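Local atomic coordinates of putative methyltransferase (Porphyromonas gingivalis, PDB entry 3LL7), a protein that is of uncertain function but probably acts as a methyltransferase. Residues H224-H229 against A249-E254. Residues are numbered along the deposited sequence; the frame is centred on the assembly and turned at random.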
ATOM      1  N   HIS A 224      -4.693  17.787 -14.061  1.00 16.09           N
ATOM      2  CA  HIS A 224      -5.772  16.924 -14.558  1.00 15.44           C
ATOM      3  C   HIS A 224      -6.097  15.738 -13.676  1.00 14.29           C
ATOM      4  O   HIS A 224      -6.719  14.778 -14.139  1.00 13.85           O
ATOM      5  CB  HIS A 224      -5.505  16.457 -16.002  1.00 14.98           C
ATOM      6  CG  HIS A 224      -5.407  17.593 -16.969  1.00 16.08           C
ATOM      7  ND1 HIS A 224      -6.497  18.357 -17.326  1.00 17.13           N
ATOM      8  CD2 HIS A 224      -4.345  18.120 -17.624  1.00 18.02           C
ATOM      9  CE1 HIS A 224      -6.113  19.297 -18.174  1.00 17.37           C
ATOM     10  NE2 HIS A 224      -4.813  19.171 -18.374  1.00 16.35           N
ATOM     11  N   VAL A 225      -5.722  15.837 -12.401  1.00 14.41           N
ATOM     12  CA  VAL A 225      -6.021  14.798 -11.406  1.00 14.11           C
ATOM     13  C   VAL A 225      -7.526  14.741 -11.166  1.00 13.93           C
ATOM     14  O   VAL A 225      -8.163  15.771 -10.963  1.00 14.44           O
ATOM     15  CB  VAL A 225      -5.274  15.064 -10.084  1.00 14.00           C
ATOM     16  CG1 VAL A 225      -5.741  14.090  -8.987  1.00 14.31           C
ATOM     17  CG2 VAL A 225      -3.779  14.911 -10.287  1.00 13.25           C
ATOM     18  N   GLN A 226      -8.083  13.532 -11.195  1.00 13.28           N
ATOM     19  CA  GLN A 226      -9.514  13.321 -10.993  1.00 12.96           C
ATOM     20  C   GLN A 226      -9.862  12.721  -9.636  1.00 12.46           C
ATOM     21  O   GLN A 226     -10.961  12.919  -9.142  1.00 11.99           O
ATOM     22  CB  GLN A 226     -10.068  12.412 -12.083  1.00 13.73           C
ATOM     23  CG  GLN A 226     -10.000  13.053 -13.483  1.00 14.66           C
ATOM     24  CD  GLN A 226     -10.807  14.332 -13.587  1.00 15.58           C
ATOM     25  OE1 GLN A 226     -11.968  14.396 -13.163  1.00 16.85           O
ATOM     26  NE2 GLN A 226     -10.192  15.369 -14.154  1.00 16.50           N
ATOM     27  N   GLU A 227      -8.932  11.957  -9.073  1.00 11.83           N
ATOM     28  CA  GLU A 227      -9.116  11.309  -7.763  1.00 12.08           C
ATOM     29  C   GLU A 227      -7.765  10.873  -7.218  1.00 12.34           C
ATOM     30  O   GLU A 227      -6.861  10.555  -7.991  1.00 12.34           O
ATOM     31  CB  GLU A 227     -10.089  10.112  -7.841  1.00 12.71           C
ATOM     32  CG  GLU A 227      -9.746   9.042  -8.902  1.00 14.03           C
ATOM     33  CD  GLU A 227     -10.806   7.937  -9.004  1.00 16.87           C
ATOM     34  OE1 GLU A 227     -11.457   7.602  -8.003  1.00 16.47           O
ATOM     35  OE2 GLU A 227     -11.005   7.404 -10.110  1.00 19.93           O
ATOM     36  N   LEU A 228      -7.628  10.826  -5.887  1.00 12.03           N
ATOM     37  CA  LEU A 228      -6.413  10.329  -5.249  1.00 12.16           C
ATOM     38  C   LEU A 228      -6.852   9.325  -4.170  1.00 12.02           C
ATOM     39  O   LEU A 228      -7.728   9.618  -3.363  1.00 12.20           O
ATOM     40  CB  LEU A 228      -5.613  11.514  -4.656  1.00 12.37           C
ATOM     41  CG  LEU A 228      -4.233  11.217  -4.056  1.00 14.36           C
ATOM     42  CD1 LEU A 228      -3.333  12.433  -4.043  1.00 17.64           C
ATOM     43  CD2 LEU A 228      -4.381  10.639  -2.592  1.00 15.58           C
ATOM     44  N   HIS A 229      -6.268   8.133  -4.178  1.00 11.07           N
ATOM     45  CA  HIS A 229      -6.663   7.103  -3.224  1.00 11.35           C
ATOM     46  C   HIS A 229      -5.489   6.844  -2.283  1.00 11.19           C
ATOM     47  O   HIS A 229      -4.348   6.653  -2.753  1.00 12.28           O
ATOM     48  CB  HIS A 229      -6.996   5.802  -3.952  1.00 11.63           C
ATOM     49  CG  HIS A 229      -8.267   5.861  -4.747  1.00 11.78           C
ATOM     50  ND1 HIS A 229      -9.212   4.863  -4.698  1.00 12.60           N
ATOM     51  CD2 HIS A 229      -8.748   6.796  -5.601  1.00 13.77           C
ATOM     52  CE1 HIS A 229     -10.224   5.179  -5.487  1.00 14.96           C
ATOM     53  NE2 HIS A 229      -9.967   6.350  -6.045  1.00 14.12           N
ATOM     54  N   ALA A 249     -13.404  17.395 -16.924  1.00 20.94           N
ATOM     55  CA  ALA A 249     -13.036  18.757 -16.535  1.00 20.11           C
ATOM     56  C   ALA A 249     -11.947  18.792 -15.466  1.00 20.24           C
ATOM     57  O   ALA A 249     -11.909  17.922 -14.580  1.00 19.34           O
ATOM     58  CB  ALA A 249     -14.269  19.533 -16.055  1.00 20.18           C
ATOM     59  N   THR A 250     -11.065  19.788 -15.554  1.00 19.61           N
ATOM     60  CA  THR A 250     -10.083  20.060 -14.497  1.00 19.49           C
ATOM     61  C   THR A 250     -10.797  20.345 -13.165  1.00 18.69           C
ATOM     62  O   THR A 250     -11.796  21.058 -13.131  1.00 17.91           O
ATOM     63  CB  THR A 250      -9.148  21.246 -14.881  1.00 20.03           C
ATOM     64  OG1 THR A 250      -8.314  20.855 -15.981  1.00 21.71           O
ATOM     65  CG2 THR A 250      -8.245  21.652 -13.714  1.00 21.47           C
ATOM     66  N   ILE A 251     -10.282  19.767 -12.087  1.00 17.94           N
ATOM     67  CA  ILE A 251     -10.819  19.983 -10.734  1.00 17.59           C
ATOM     68  C   ILE A 251      -9.740  20.710  -9.965  1.00 17.14           C
ATOM     69  O   ILE A 251      -8.599  20.237  -9.934  1.00 17.03           O
ATOM     70  CB  ILE A 251     -11.070  18.639 -10.001  1.00 17.21           C
ATOM     71  CG1 ILE A 251     -12.046  17.764 -10.787  1.00 18.08           C
ATOM     72  CG2 ILE A 251     -11.626  18.878  -8.576  1.00 17.96           C
ATOM     73  CD1 ILE A 251     -12.125  16.343 -10.300  1.00 18.93           C
ATOM     74  N   PRO A 252     -10.080  21.845  -9.325  1.00 16.92           N
ATOM     75  CA  PRO A 252      -9.030  22.482  -8.539  1.00 16.71           C
ATOM     76  C   PRO A 252      -8.584  21.532  -7.411  1.00 16.38           C
ATOM     77  O   PRO A 252      -9.356  20.652  -7.004  1.00 15.60           O
ATOM     78  CB  PRO A 252      -9.681  23.783  -8.035  1.00 17.74           C
ATOM     79  CG  PRO A 252     -11.154  23.527  -8.070  1.00 18.47           C
ATOM     80  CD  PRO A 252     -11.383  22.523  -9.194  1.00 17.23           C
ATOM     81  N   PRO A 253      -7.323  21.663  -6.960  1.00 15.50           N
ATOM     82  CA  PRO A 253      -6.703  20.701  -6.061  1.00 14.38           C
ATOM     83  C   PRO A 253      -7.499  20.476  -4.767  1.00 13.30           C
ATOM     84  O   PRO A 253      -7.643  19.337  -4.309  1.00 12.37           O
ATOM     85  CB  PRO A 253      -5.342  21.335  -5.792  1.00 14.56           C
ATOM     86  CG  PRO A 253      -5.026  22.029  -7.115  1.00 15.55           C
ATOM     87  CD  PRO A 253      -6.355  22.690  -7.401  1.00 15.89           C
ATOM     88  N   GLU A 254      -8.065  21.549  -4.225  1.00 11.32           N
ATOM     89  CA  GLU A 254      -8.812  21.457  -2.971  1.00 10.05           C
ATOM     90  C   GLU A 254     -10.127  20.702  -3.128  1.00  8.90           C
ATOM     91  O   GLU A 254     -10.712  20.292  -2.144  1.00  8.45           O
ATOM     92  CB  GLU A 254      -9.083  22.853  -2.397  1.00 10.56           C
ATOM     93  CG  GLU A 254     -10.138  23.650  -3.162  1.00 12.69           C
ATOM     94  CD  GLU A 254      -9.599  24.539  -4.312  1.00 17.09           C
ATOM     95  OE1 GLU A 254      -8.433  24.374  -4.768  1.00 17.90           O
ATOM     96  OE2 GLU A 254     -10.376  25.419  -4.761  1.00 15.82           O
TER
HETATM   97  O   HOH W   1      -8.696  17.465 -16.276  1.00 20.97           O
HETATM   98  O   HOH W   2      -7.940  18.112 -12.459  1.00 19.25           O
HETATM   99  O   HOH W   3     -14.074  16.233 -13.437  1.00 23.94           O
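H224, V225 and Q226 meet A249, T250 and I251 in a largely polar, water-bridged contact between the start of a strand and a connecting loop. The strand, 225-233, belongs to the ten-stranded mixed sheet. It pairs antiparallel with 236-244 and parallel with 258-263, and 249-254 lies in the loop that connects these two neighbours. The loop passes the end at which strand 225-233 begins.

One direct hydrogen bond joins the segments. Q226 NE2 donates to A249 O over 3.1 Å, nearly straight at 172°. The acceptor lies in the amide plane of Q226, but the donor sits above the carbonyl plane of A249. The Q226 side chain starts out away from the loop. The chain bends at chi2 (-61°), which places CD back near the loop; chi3 (-47°) then turns NE2 to A249 O. Water 3 ties the same two groups again, donating to Q226 OE1 at 2.8 Å and to A249 O. A249 O therefore accepts from both the amide and a water.

Water 2 links the backbones, giving a hydrogen to V225 O and accepting one from I251 N at 2.9 Å. The CB of I251 points toward the strand. Its CD1 methyl lies against two oxygens of Q226, OE1 at 3.5 Å and O at 3.8 Å, in van der Waals contact. At the outer end, water 1 lies in the ring plane of H224, 2.6 Å from ND1. Its bond to T250 OG1 is weak.

V225 also packs on L219 of helix 215-221, and P253 of the loop touches W216 of the same helix. Between these segments, the polar links are one direct amide bond and bridging waters, with I251 adding van der Waals contact, which is consistent with a hydrated join near the surface.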